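Local atomic coordinates of mRNA-decapping enzyme subunit 1 (Saccharomyces cerevisiae, PDB entry 1Q67), a protein that works with Dcp2 in the decapping complex that removes the 7-methylguanine cap from mRNA, in normal turnover and in nonsense-mediated decay. Residues N25-Y30 with I143-I148; F39-A44 with G63-Y68; I157-V162 with N224-S229; V162-K167 with L179-V184. All coordinates share one frame; numbering follows the deposited sequence.

Interaction 1: N25-Y30 with I143-I148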
loop_
_atom_site.group_PDB
_atom_site.type_symbol
_atom_site.label_atom_id
_atom_site.label_comp_id
_atom_site.label_asym_id
_atom_site.label_seq_id
_atom_site.Cartn_x
_atom_site.Cartn_y
_atom_site.Cartn_z
ATOM N N ASN B 25 -11.619 -2.534 -19.735
ATOM C CA ASN B 25 -12.437 -3.145 -18.688
ATOM C C ASN B 25 -11.646 -4.264 -18.026
ATOM O O ASN B 25 -11.908 -5.441 -18.248
ATOM C CB ASN B 25 -13.751 -3.694 -19.267
ATOM C CG ASN B 25 -14.597 -4.430 -18.222
ATOM O OD1 ASN B 25 -14.437 -4.227 -17.010
ATOM N ND2 ASN B 25 -15.509 -5.278 -18.690
ATOM N N VAL B 26 -10.665 -3.879 -17.218
ATOM C CA VAL B 26 -9.812 -4.831 -16.512
ATOM C C VAL B 26 -10.541 -5.562 -15.381
ATOM O O VAL B 26 -10.243 -6.727 -15.096
ATOM C CB VAL B 26 -8.552 -4.113 -15.931
ATOM C CG1 VAL B 26 -8.968 -2.974 -15.013
ATOM C CG2 VAL B 26 -7.679 -5.101 -15.170
ATOM N N ILE B 27 -11.487 -4.886 -14.725
ATOM C CA ILE B 27 -12.229 -5.522 -13.638
ATOM C C ILE B 27 -12.960 -6.729 -14.197
ATOM O O ILE B 27 -12.971 -7.810 -13.599
ATOM C CB ILE B 27 -13.277 -4.562 -13.012
ATOM C CG1 ILE B 27 -12.565 -3.389 -12.327
ATOM C CG2 ILE B 27 -14.150 -5.329 -12.008
ATOM C CD1 ILE B 27 -13.483 -2.234 -11.956
ATOM N N GLY B 28 -13.560 -6.526 -15.361
ATOM C CA GLY B 28 -14.306 -7.578 -16.021
ATOM C C GLY B 28 -13.559 -8.882 -16.212
ATOM O O GLY B 28 -14.186 -9.926 -16.388
ATOM N N ARG B 29 -12.232 -8.844 -16.184
ATOM C CA ARG B 29 -11.472 -10.072 -16.349
ATOM C C ARG B 29 -11.348 -10.849 -15.050
ATOM O O ARG B 29 -10.958 -12.019 -15.052
ATOM C CB ARG B 29 -10.092 -9.773 -16.920
ATOM C CG ARG B 29 -10.159 -9.322 -18.362
ATOM C CD ARG B 29 -8.822 -9.429 -19.021
ATOM N NE ARG B 29 -8.959 -9.471 -20.471
ATOM C CZ ARG B 29 -7.948 -9.698 -21.300
ATOM N NH1 ARG B 29 -6.731 -9.900 -20.808
ATOM N NH2 ARG B 29 -8.152 -9.731 -22.612
ATOM N N TYR B 30 -11.676 -10.206 -13.938
ATOM C CA TYR B 30 -11.609 -10.886 -12.653
ATOM C C TYR B 30 -13.014 -11.147 -12.126
ATOM O O TYR B 30 -13.245 -12.149 -11.465
ATOM C CB TYR B 30 -10.791 -10.065 -11.656
ATOM C CG TYR B 30 -9.416 -9.745 -12.189
ATOM C CD1 TYR B 30 -9.150 -8.510 -12.776
ATOM C CD2 TYR B 30 -8.398 -10.705 -12.176
ATOM C CE1 TYR B 30 -7.918 -8.232 -13.341
ATOM C CE2 TYR B 30 -7.152 -10.436 -12.747
ATOM C CZ TYR B 30 -6.923 -9.194 -13.330
ATOM O OH TYR B 30 -5.714 -8.907 -13.921
ATOM N N ILE B 143 -13.181 -3.578 -5.355
ATOM C CA ILE B 143 -11.956 -4.242 -5.750
ATOM C C ILE B 143 -10.762 -3.297 -5.689
ATOM O O ILE B 143 -10.882 -2.106 -5.942
ATOM C CB ILE B 143 -12.100 -4.830 -7.181
ATOM C CG1 ILE B 143 -10.906 -5.720 -7.508
ATOM C CG2 ILE B 143 -12.262 -3.707 -8.206
ATOM C CD1 ILE B 143 -11.041 -6.438 -8.843
ATOM N N ILE B 144 -9.622 -3.841 -5.290
ATOM C CA ILE B 144 -8.389 -3.082 -5.246
ATOM C C ILE B 144 -7.433 -3.836 -6.170
ATOM O O ILE B 144 -7.181 -5.032 -5.981
ATOM C CB ILE B 144 -7.795 -3.013 -3.838
ATOM C CG1 ILE B 144 -8.710 -2.180 -2.928
ATOM C CG2 ILE B 144 -6.415 -2.369 -3.901
ATOM C CD1 ILE B 144 -8.281 -2.177 -1.483
ATOM N N LEU B 145 -6.925 -3.136 -7.179
ATOM C CA LEU B 145 -6.018 -3.744 -8.146
ATOM C C LEU B 145 -4.602 -3.258 -7.891
ATOM O O LEU B 145 -4.308 -2.088 -8.119
ATOM C CB LEU B 145 -6.441 -3.355 -9.566
ATOM C CG LEU B 145 -7.884 -3.669 -9.985
ATOM C CD1 LEU B 145 -8.379 -2.642 -10.982
ATOM C CD2 LEU B 145 -7.955 -5.055 -10.573
ATOM N N ASN B 146 -3.727 -4.138 -7.411
ATOM C CA ASN B 146 -2.340 -3.736 -7.156
ATOM C C ASN B 146 -1.680 -3.195 -8.415
ATOM O O ASN B 146 -1.846 -3.754 -9.498
ATOM C CB ASN B 146 -1.519 -4.906 -6.609
ATOM C CG ASN B 146 -1.816 -5.182 -5.151
ATOM O OD1 ASN B 146 -2.622 -4.480 -4.535
ATOM N ND2 ASN B 146 -1.169 -6.198 -4.587
ATOM N N ARG B 147 -0.946 -2.097 -8.257
ATOM C CA ARG B 147 -0.250 -1.435 -9.359
ATOM C C ARG B 147 1.151 -1.979 -9.577
ATOM O O ARG B 147 1.627 -2.058 -10.708
ATOM C CB ARG B 147 -0.118 0.063 -9.079
ATOM C CG ARG B 147 -1.365 0.901 -9.278
ATOM C CD ARG B 147 -1.140 2.288 -8.681
ATOM N NE ARG B 147 -2.194 3.230 -9.036
ATOM C CZ ARG B 147 -2.305 3.801 -10.229
ATOM N NH1 ARG B 147 -1.415 3.524 -11.175
ATOM N NH2 ARG B 147 -3.308 4.637 -10.480
ATOM N N ILE B 148 1.811 -2.338 -8.483
ATOM C CA ILE B 148 3.183 -2.828 -8.534
ATOM C C ILE B 148 3.313 -4.323 -8.809
ATOM O O ILE B 148 4.379 -4.787 -9.212
ATOM C CB ILE B 148 3.922 -2.455 -7.230
ATOM C CG1 ILE B 148 3.653 -0.983 -6.897
ATOM C CG2 ILE B 148 5.421 -2.670 -7.391
ATOM C CD1 ILE B 148 3.982 -0.007 -8.030
#
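V26, I27 and Y30, carried on a short helical turn of the loop before strand 34-41, lie against I143 and L145 of strand 140-146, an inner strand of the four-stranded antiparallel sheet in this PH-like beta sandwich. The contact is entirely apolar, with no hydrogen bond across it. Its more buried half is the isoleucine pair. I27 CG1, anti to its own carbonyl carbon (chi1 -65°), meets I143 CG2 at 4.1 Å as the two side chains run past each other in opposite directions. Both residues are buried, and I27 also leans on A66, I34 and L37, so a branched hydrocarbon suits a place where three strands are touched at once. The more open half surrounds L145. One methyl, CD1, rests 4.1 Å from V26 CG1, while the other, CD2, approaches Y30 CE1 obliquely at 4.2 Å. V26 and L145 are only partly covered and Y30 is exposed, so the tyrosine can touch the leucine with CE1 while belonging to the surface. V26 CG2 meets that ring at its edge, in the ring plane. The turn is held by an Asx motif, and G28, having no side chain, leaves room for the N25 amide. G28 N donates to N25 OD1 at 3.0 Å, from above the carbonyl plane and 52° out of it.

Interaction 2: F39-A44 with G63-Y68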
loop_
_atom_site.group_PDB
_atom_site.type_symbol
_atom_site.label_atom_id
_atom_site.label_comp_id
_atom_site.label_asym_id
_atom_site.label_seq_id
_atom_site.Cartn_x
_atom_site.Cartn_y
_atom_site.Cartn_z
ATOM N N PHE B 39 -17.373 4.040 -8.973
ATOM C CA PHE B 39 -16.374 4.869 -8.323
ATOM C C PHE B 39 -14.996 4.241 -8.421
ATOM O O PHE B 39 -14.858 3.016 -8.374
ATOM C CB PHE B 39 -16.745 5.025 -6.843
ATOM C CG PHE B 39 -15.694 5.699 -6.013
ATOM C CD1 PHE B 39 -15.682 7.082 -5.869
ATOM C CD2 PHE B 39 -14.688 4.954 -5.408
ATOM C CE1 PHE B 39 -14.683 7.715 -5.128
ATOM C CE2 PHE B 39 -13.685 5.574 -4.669
ATOM C CZ PHE B 39 -13.681 6.961 -4.531
ATOM N N HIS B 40 -13.985 5.088 -8.560
ATOM C CA HIS B 40 -12.612 4.626 -8.599
ATOM C C HIS B 40 -11.710 5.741 -8.104
ATOM O O HIS B 40 -11.986 6.917 -8.317
ATOM C CB HIS B 40 -12.187 4.184 -10.009
ATOM C CG HIS B 40 -12.122 5.294 -11.013
ATOM N ND1 HIS B 40 -13.217 5.707 -11.741
ATOM C CD2 HIS B 40 -11.091 6.079 -11.407
ATOM C CE1 HIS B 40 -12.864 6.697 -12.541
ATOM N NE2 HIS B 40 -11.581 6.943 -12.358
ATOM N N THR B 41 -10.651 5.360 -7.404
ATOM C CA THR B 41 -9.685 6.317 -6.893
ATOM C C THR B 41 -8.351 5.640 -7.191
ATOM O O THR B 41 -8.238 4.419 -7.093
ATOM C CB THR B 41 -9.887 6.579 -5.371
ATOM O OG1 THR B 41 -9.093 7.702 -4.969
ATOM C CG2 THR B 41 -9.500 5.366 -4.550
ATOM N N PRO B 42 -7.328 6.426 -7.570
ATOM C CA PRO B 42 -5.967 5.983 -7.923
ATOM C C PRO B 42 -5.144 5.208 -6.904
ATOM O O PRO B 42 -4.510 4.203 -7.246
ATOM C CB PRO B 42 -5.255 7.290 -8.306
ATOM C CG PRO B 42 -6.373 8.250 -8.603
ATOM C CD PRO B 42 -7.414 7.896 -7.592
ATOM N N HIS B 43 -5.136 5.675 -5.662
ATOM C CA HIS B 43 -4.315 5.039 -4.642
ATOM C C HIS B 43 -5.028 4.737 -3.329
ATOM O O HIS B 43 -5.505 5.644 -2.647
ATOM C CB HIS B 43 -3.102 5.932 -4.376
ATOM C CG HIS B 43 -2.453 6.444 -5.627
ATOM N ND1 HIS B 43 -1.730 5.634 -6.477
ATOM C CD2 HIS B 43 -2.478 7.669 -6.206
ATOM C CE1 HIS B 43 -1.338 6.335 -7.525
ATOM N NE2 HIS B 43 -1.778 7.574 -7.387
ATOM N N ALA B 44 -5.079 3.458 -2.977
ATOM C CA ALA B 44 -5.717 3.015 -1.744
ATOM C C ALA B 44 -4.915 1.850 -1.192
ATOM O O ALA B 44 -4.480 0.984 -1.943
ATOM C CB ALA B 44 -7.151 2.584 -2.016
ATOM N N GLY B 63 -3.361 0.021 -4.440
ATOM C CA GLY B 63 -3.494 0.321 -5.850
ATOM C C GLY B 63 -4.816 0.986 -6.157
ATOM O O GLY B 63 -5.355 1.716 -5.328
ATOM N N VAL B 64 -5.341 0.734 -7.348
ATOM C CA VAL B 64 -6.604 1.321 -7.755
ATOM C C VAL B 64 -7.771 0.652 -7.028
ATOM O O VAL B 64 -7.879 -0.579 -6.992
ATOM C CB VAL B 64 -6.817 1.194 -9.276
ATOM C CG1 VAL B 64 -8.123 1.865 -9.668
ATOM C CG2 VAL B 64 -5.660 1.849 -10.025
ATOM N N LEU B 65 -8.636 1.479 -6.449
ATOM C CA LEU B 65 -9.801 1.001 -5.724
ATOM C C LEU B 65 -11.041 1.378 -6.515
ATOM O O LEU B 65 -11.208 2.534 -6.897
ATOM C CB LEU B 65 -9.858 1.636 -4.329
ATOM C CG LEU B 65 -11.173 1.576 -3.529
ATOM C CD1 LEU B 65 -11.550 0.140 -3.222
ATOM C CD2 LEU B 65 -10.993 2.350 -2.234
ATOM N N ALA B 66 -11.902 0.404 -6.778
ATOM C CA ALA B 66 -13.123 0.683 -7.514
ATOM C C ALA B 66 -14.322 0.012 -6.862
ATOM O O ALA B 66 -14.192 -1.046 -6.248
ATOM C CB ALA B 66 -12.999 0.202 -8.962
ATOM N N ILE B 67 -15.480 0.652 -7.002
ATOM C CA ILE B 67 -16.742 0.136 -6.498
ATOM C C ILE B 67 -17.633 0.110 -7.726
ATOM O O ILE B 67 -17.747 1.099 -8.452
ATOM C CB ILE B 67 -17.331 1.036 -5.416
ATOM C CG1 ILE B 67 -16.452 0.935 -4.169
ATOM C CG2 ILE B 67 -18.768 0.610 -5.099
ATOM C CD1 ILE B 67 -16.772 1.947 -3.133
ATOM N N TYR B 68 -18.258 -1.030 -7.972
ATOM C CA TYR B 68 -19.060 -1.158 -9.170
ATOM C C TYR B 68 -20.323 -1.975 -8.956
ATOM O O TYR B 68 -20.425 -2.752 -8.009
ATOM C CB TYR B 68 -18.199 -1.815 -10.249
ATOM C CG TYR B 68 -17.626 -3.132 -9.789
ATOM C CD1 TYR B 68 -18.258 -4.333 -10.101
ATOM C CD2 TYR B 68 -16.462 -3.181 -9.018
ATOM C CE1 TYR B 68 -17.748 -5.548 -9.671
ATOM C CE2 TYR B 68 -15.943 -4.402 -8.569
ATOM C CZ TYR B 68 -16.597 -5.580 -8.910
ATOM O OH TYR B 68 -16.099 -6.801 -8.508
#
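An antiparallel strand pair with a beta bulge joins F39-A44 to G63-Y68, where strand 34-41 turns a corner at P42 into strand 43-50 of the other sheet. F39 with I67 and T41 with L65 are hydrogen-bonded pairs, H40 with A66 a non-hydrogen-bonded one. L65 N gives T41 O a straight bond of 3.0 Å (167° at the hydrogen). The register then slips by one residue, and A44 pairs with G63, whose amide reaches A44 O at 2.9 Å. P42, with no N-H to offer, sits at the corner, and its carbonyl O accepts from R147 NE. G63 has backbone angles at which a CB would collide with the carbonyl O of the residue before, so glycine fits. On the interior face T41 CG2 and A44 CB both touch L65 CB, at 3.8 and 3.7 Å. L65 CG, anti to the backbone N (chi1 164°), leads away from A44, and CD2 comes back to 3.9 Å from A44 CB; a methyl is all that A44 puts against the leucine. T41 turns OG1 elsewhere, to D210. F39, L65 and I67 complete this face beneath helix 208-223, and a C-terminal helix packed on a beta sandwich is characteristic of the PH-like fold.

Interaction 3: I157-V162 with N224-S229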
loop_
_atom_site.group_PDB
_atom_site.type_symbol
_atom_site.label_atom_id
_atom_site.label_comp_id
_atom_site.label_asym_id
_atom_site.label_seq_id
_atom_site.Cartn_x
_atom_site.Cartn_y
_atom_site.Cartn_z
ATOM N N ILE B 157 -20.577 -6.417 -1.895
ATOM C CA ILE B 157 -21.392 -5.508 -1.090
ATOM C C ILE B 157 -22.875 -5.872 -1.216
ATOM O O ILE B 157 -23.439 -5.844 -2.312
ATOM C CB ILE B 157 -21.189 -4.056 -1.520
ATOM C CG1 ILE B 157 -19.708 -3.680 -1.410
ATOM C CG2 ILE B 157 -22.014 -3.135 -0.638
ATOM C CD1 ILE B 157 -19.397 -2.266 -1.916
ATOM N N VAL B 158 -23.498 -6.218 -0.091
ATOM C CA VAL B 158 -24.917 -6.609 -0.077
ATOM C C VAL B 158 -25.761 -5.626 0.721
ATOM O O VAL B 158 -25.438 -5.304 1.856
ATOM C CB VAL B 158 -25.100 -8.010 0.549
ATOM C CG1 VAL B 158 -26.575 -8.419 0.512
ATOM C CG2 VAL B 158 -24.239 -9.031 -0.196
ATOM N N PRO B 159 -26.851 -5.129 0.131
ATOM C CA PRO B 159 -27.719 -4.177 0.839
ATOM C C PRO B 159 -28.281 -4.763 2.141
ATOM O O PRO B 159 -28.560 -5.958 2.220
ATOM C CB PRO B 159 -28.835 -3.896 -0.173
ATOM C CG PRO B 159 -28.170 -4.136 -1.507
ATOM C CD PRO B 159 -27.320 -5.360 -1.249
ATOM N N ASN B 160 -28.447 -3.914 3.155
ATOM C CA ASN B 160 -28.997 -4.349 4.433
ATOM C C ASN B 160 -30.368 -5.013 4.266
ATOM O O ASN B 160 -30.664 -6.008 4.923
ATOM C CB ASN B 160 -29.147 -3.164 5.394
ATOM C CG ASN B 160 -27.826 -2.516 5.735
ATOM O OD1 ASN B 160 -26.770 -3.146 5.647
ATOM N ND2 ASN B 160 -27.876 -1.250 6.144
ATOM N N SER B 161 -31.205 -4.459 3.395
ATOM C CA SER B 161 -32.540 -5.017 3.192
ATOM C C SER B 161 -32.468 -6.462 2.721
ATOM O O SER B 161 -33.316 -7.279 3.075
ATOM C CB SER B 161 -33.335 -4.181 2.187
ATOM O OG SER B 161 -32.820 -4.308 0.873
ATOM N N VAL B 162 -31.446 -6.788 1.934
ATOM C CA VAL B 162 -31.292 -8.153 1.449
ATOM C C VAL B 162 -30.815 -9.057 2.581
ATOM O O VAL B 162 -31.284 -10.182 2.717
ATOM C CB VAL B 162 -30.315 -8.206 0.249
ATOM C CG1 VAL B 162 -30.023 -9.657 -0.150
ATOM C CG2 VAL B 162 -30.933 -7.457 -0.930
ATOM N N ASN B 224 -30.045 1.374 0.927
ATOM C CA ASN B 224 -31.163 1.362 -0.002
ATOM C C ASN B 224 -31.438 0.006 -0.610
ATOM O O ASN B 224 -30.665 -0.939 -0.441
ATOM C CB ASN B 224 -30.940 2.396 -1.103
ATOM C CG ASN B 224 -31.090 3.812 -0.596
ATOM O OD1 ASN B 224 -32.207 4.303 -0.435
ATOM N ND2 ASN B 224 -29.971 4.467 -0.311
ATOM N N GLU B 225 -32.564 -0.071 -1.309
ATOM C CA GLU B 225 -33.014 -1.283 -1.975
ATOM C C GLU B 225 -32.052 -1.638 -3.109
ATOM O O GLU B 225 -31.452 -0.756 -3.722
ATOM C CB GLU B 225 -34.413 -1.041 -2.544
ATOM C CG GLU B 225 -35.246 -2.281 -2.768
ATOM C CD GLU B 225 -35.640 -2.962 -1.469
ATOM O OE1 GLU B 225 -35.978 -2.243 -0.497
ATOM O OE2 GLU B 225 -35.624 -4.215 -1.426
ATOM N N PRO B 226 -31.901 -2.937 -3.408
ATOM C CA PRO B 226 -31.001 -3.353 -4.482
ATOM C C PRO B 226 -31.326 -2.626 -5.774
ATOM O O PRO B 226 -32.489 -2.531 -6.164
ATOM C CB PRO B 226 -31.267 -4.849 -4.594
ATOM C CG PRO B 226 -31.618 -5.218 -3.208
ATOM C CD PRO B 226 -32.531 -4.109 -2.781
ATOM N N LYS B 227 -30.292 -2.113 -6.427
ATOM C CA LYS B 227 -30.452 -1.398 -7.682
ATOM C C LYS B 227 -29.852 -2.215 -8.815
ATOM O O LYS B 227 -28.778 -2.807 -8.678
ATOM C CB LYS B 227 -29.776 -0.034 -7.600
ATOM C CG LYS B 227 -30.473 0.927 -6.667
ATOM C CD LYS B 227 -31.121 2.061 -7.446
ATOM C CE LYS B 227 -32.135 1.549 -8.456
ATOM N NZ LYS B 227 -32.630 2.662 -9.321
ATOM N N ASP B 228 -30.554 -2.238 -9.939
ATOM C CA ASP B 228 -30.114 -2.995 -11.095
ATOM C C ASP B 228 -29.302 -2.136 -12.059
ATOM O O ASP B 228 -28.556 -2.659 -12.886
ATOM C CB ASP B 228 -31.335 -3.585 -11.797
ATOM C CG ASP B 228 -30.978 -4.695 -12.747
ATOM O OD1 ASP B 228 -30.371 -4.409 -13.805
ATOM O OD2 ASP B 228 -31.300 -5.861 -12.430
ATOM N N SER B 229 -29.440 -0.819 -11.958
ATOM C CA SER B 229 -28.683 0.066 -12.837
ATOM C C SER B 229 -28.589 1.492 -12.318
ATOM O O SER B 229 -29.393 1.925 -11.488
ATOM C CB SER B 229 -29.296 0.092 -14.241
ATOM O OG SER B 229 -30.501 0.836 -14.248
HETATM O O HOH W 1 -30.674 -1.766 2.177
HETATM O O HOH W 2 -34.488 -6.362 -0.697
#
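P159 and P226 bring their rings together obliquely, CG to CG at 4.0 Å, where the start of helix 160-169 meets the tail that follows helix 208-223. Proline suits both places: P159, at the N-cap position, has no N-H to satisfy, and P226 presents a compact, rigid apolar ring from an extended chain. V162, from the first turn, crosses the P226 ring at a slant as well. Its CG2, anti to its own carbonyl carbon, lies 3.3 Å from P226 CG, tighter than usual for two carbons, and the exact spacing is doubtful. P226 CG thus has P159 and V162 for neighbours, while P226 CD faces S161 OG at 3.7 Å. Beside the ring pair, P159 CB rests 3.5 Å from N224 O.

The polar side of the contact works through water. S161 N, among the amides of the first helical turn, donates to a water at 3.0 Å, and that water donates in turn to N224 O at 2.7 Å. S161 OG, held between its backbone N and carbonyl carbon (chi1 70°), shares a second water with E225 OE2. E225 CB starts away from the helix, but the chain bends at chi2 (68°) and returns the carboxylate to this surface; its bond to the water is short enough for the water's place to be uncertain. Around the contact, P159 packs on Y140 of strand 140-146, whose OH accepts from K227 N, while N160 leans on L222 of helix 208-223, so strand, short helix and C-terminal helix converge here.

Interaction 4: V162-K167 with L179-V184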
loop_
_atom_site.group_PDB
_atom_site.type_symbol
_atom_site.label_atom_id
_atom_site.label_comp_id
_atom_site.label_asym_id
_atom_site.label_seq_id
_atom_site.Cartn_x
_atom_site.Cartn_y
_atom_site.Cartn_z
ATOM N N VAL B 162 -31.446 -6.788 1.934
ATOM C CA VAL B 162 -31.292 -8.153 1.449
ATOM C C VAL B 162 -30.815 -9.057 2.581
ATOM O O VAL B 162 -31.284 -10.182 2.717
ATOM C CB VAL B 162 -30.315 -8.206 0.249
ATOM C CG1 VAL B 162 -30.023 -9.657 -0.150
ATOM C CG2 VAL B 162 -30.933 -7.457 -0.930
ATOM N N VAL B 163 -29.902 -8.561 3.410
ATOM C CA VAL B 163 -29.410 -9.351 4.531
ATOM C C VAL B 163 -30.529 -9.590 5.555
ATOM O O VAL B 163 -30.665 -10.695 6.089
ATOM C CB VAL B 163 -28.219 -8.657 5.239
ATOM C CG1 VAL B 163 -27.838 -9.419 6.506
ATOM C CG2 VAL B 163 -27.021 -8.599 4.302
ATOM N N ASN B 164 -31.328 -8.560 5.826
ATOM C CA ASN B 164 -32.423 -8.686 6.784
ATOM C C ASN B 164 -33.491 -9.660 6.292
ATOM O O ASN B 164 -33.977 -10.489 7.060
ATOM C CB ASN B 164 -33.053 -7.318 7.074
ATOM C CG ASN B 164 -32.107 -6.390 7.816
ATOM O OD1 ASN B 164 -31.299 -6.835 8.640
ATOM N ND2 ASN B 164 -32.213 -5.092 7.544
ATOM N N LYS B 165 -33.853 -9.564 5.017
ATOM C CA LYS B 165 -34.846 -10.466 4.454
ATOM C C LYS B 165 -34.329 -11.898 4.580
ATOM O O LYS B 165 -35.052 -12.805 5.011
ATOM C CB LYS B 165 -35.093 -10.145 2.978
ATOM C CG LYS B 165 -36.138 -11.052 2.326
ATOM C CD LYS B 165 -36.095 -10.977 0.809
ATOM C CE LYS B 165 -36.655 -9.665 0.276
ATOM N NZ LYS B 165 -38.141 -9.616 0.365
ATOM N N ARG B 166 -33.070 -12.087 4.198
ATOM C CA ARG B 166 -32.425 -13.394 4.261
ATOM C C ARG B 166 -32.475 -13.994 5.669
ATOM O O ARG B 166 -32.738 -15.187 5.831
ATOM C CB ARG B 166 -30.970 -13.266 3.798
ATOM C CG ARG B 166 -30.108 -14.500 4.010
ATOM C CD ARG B 166 -28.640 -14.150 3.777
ATOM N NE ARG B 166 -27.722 -15.235 4.120
ATOM C CZ ARG B 166 -27.436 -16.253 3.320
ATOM N NH1 ARG B 166 -27.996 -16.336 2.120
ATOM N NH2 ARG B 166 -26.579 -17.185 3.716
ATOM N N LYS B 167 -32.215 -13.172 6.682
ATOM C CA LYS B 167 -32.235 -13.645 8.068
ATOM C C LYS B 167 -33.604 -14.195 8.465
ATOM O O LYS B 167 -33.704 -15.088 9.305
ATOM C CB LYS B 167 -31.853 -12.516 9.034
ATOM C CG LYS B 167 -30.431 -11.995 8.853
ATOM C CD LYS B 167 -29.955 -11.131 10.026
ATOM C CE LYS B 167 -30.792 -9.860 10.208
ATOM N NZ LYS B 167 -32.149 -10.125 10.785
ATOM N N LEU B 179 -24.792 -14.420 7.924
ATOM C CA LEU B 179 -24.482 -13.143 7.295
ATOM C C LEU B 179 -25.160 -12.019 8.064
ATOM O O LEU B 179 -26.349 -12.104 8.371
ATOM C CB LEU B 179 -24.980 -13.124 5.844
ATOM C CG LEU B 179 -24.404 -14.136 4.848
ATOM C CD1 LEU B 179 -25.020 -13.899 3.475
ATOM C CD2 LEU B 179 -22.892 -13.992 4.779
ATOM N N GLU B 180 -24.401 -10.974 8.382
ATOM C CA GLU B 180 -24.948 -9.820 9.091
ATOM C C GLU B 180 -24.710 -8.543 8.298
ATOM O O GLU B 180 -23.840 -8.501 7.423
ATOM C CB GLU B 180 -24.349 -9.706 10.495
ATOM C CG GLU B 180 -25.039 -10.627 11.498
ATOM C CD GLU B 180 -24.612 -10.379 12.931
ATOM O OE1 GLU B 180 -24.736 -9.225 13.403
ATOM O OE2 GLU B 180 -24.160 -11.341 13.591
ATOM N N CYS B 181 -25.489 -7.507 8.592
ATOM C CA CYS B 181 -25.361 -6.247 7.874
ATOM C C CYS B 181 -23.958 -5.652 7.919
ATOM O O CYS B 181 -23.326 -5.573 8.976
ATOM C CB CYS B 181 -26.368 -5.226 8.405
ATOM S SG CYS B 181 -28.088 -5.596 7.963
ATOM N N MET B 182 -23.484 -5.231 6.751
ATOM C CA MET B 182 -22.170 -4.632 6.632
ATOM C C MET B 182 -22.250 -3.217 7.178
ATOM O O MET B 182 -23.343 -2.715 7.458
ATOM C CB MET B 182 -21.737 -4.611 5.167
ATOM C CG MET B 182 -21.656 -5.994 4.532
ATOM S SD MET B 182 -21.164 -5.967 2.781
ATOM C CE MET B 182 -19.430 -5.482 2.960
ATOM N N GLY B 183 -21.095 -2.576 7.326
ATOM C CA GLY B 183 -21.064 -1.219 7.834
ATOM C C GLY B 183 -19.886 -0.418 7.310
ATOM O O GLY B 183 -18.891 -0.985 6.864
ATOM N N VAL B 184 -20.006 0.906 7.356
ATOM C CA VAL B 184 -18.940 1.785 6.904
ATOM C C VAL B 184 -18.874 3.048 7.737
ATOM O O VAL B 184 -19.894 3.565 8.182
ATOM C CB VAL B 184 -19.105 2.210 5.420
ATOM C CG1 VAL B 184 -18.935 1.005 4.527
ATOM C CG2 VAL B 184 -20.479 2.862 5.191
#
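V163 and R166, nearly one turn apart on helix 160-169, face L179 and C181 in the loop that leads to strand 183-187, an outer strand of the five-stranded sheet in this PH-like beta sandwich. V163 keeps CG1 anti to the backbone N (chi1 173°), which lays that methyl against the loop backbone, 3.6 Å from L179 O and 3.7 Å from C181 N. A beta-branched residue serves well here, since its short, rigid side chain fits close under a main chain. C181 SG lies beside the same methyl, and N164 brings OD1 to within 3.5 Å of the sulfur. K167, bent at chi3 and chi4, passes its CD 4.1 Å from L179 O, its aliphatic part doing the touching. R166 is extended from CG to NE and crosses the leucine obliquely; the long chain carries the charged group beyond the helix, where NH2 donates to N177 O. NE has no hydrogen-bond partner in the model, merely a long, weak ion pair with D174, whose carboxylate also accepts from L179 N. L179 CD1 sits over one face of the guanidinium, 3.0 Å above the plane and offset toward the rim; its 3.1 Å from R166 NE is tight and doubtful.

The four contacts form two groups on opposite sides of the chain's centre. Interactions 1 and 2, with centres about 9 Å apart, share the four-stranded sheet: strands 140-146 and 64-70 are neighbours in it, joined by probable hydrogen bonds such as L145 N to V64 O at 2.7 Å. Interactions 3 and 4, about 10 Å apart between centres, share helix 160-169 and V162, and N160 OD1 packs on C181 CB. The centres of interactions 1 and 4 are about 26 Å apart. The second subunit approaches only the first pair: its W204 and H206 meet the ring of H43, and its Y47 packs on I148.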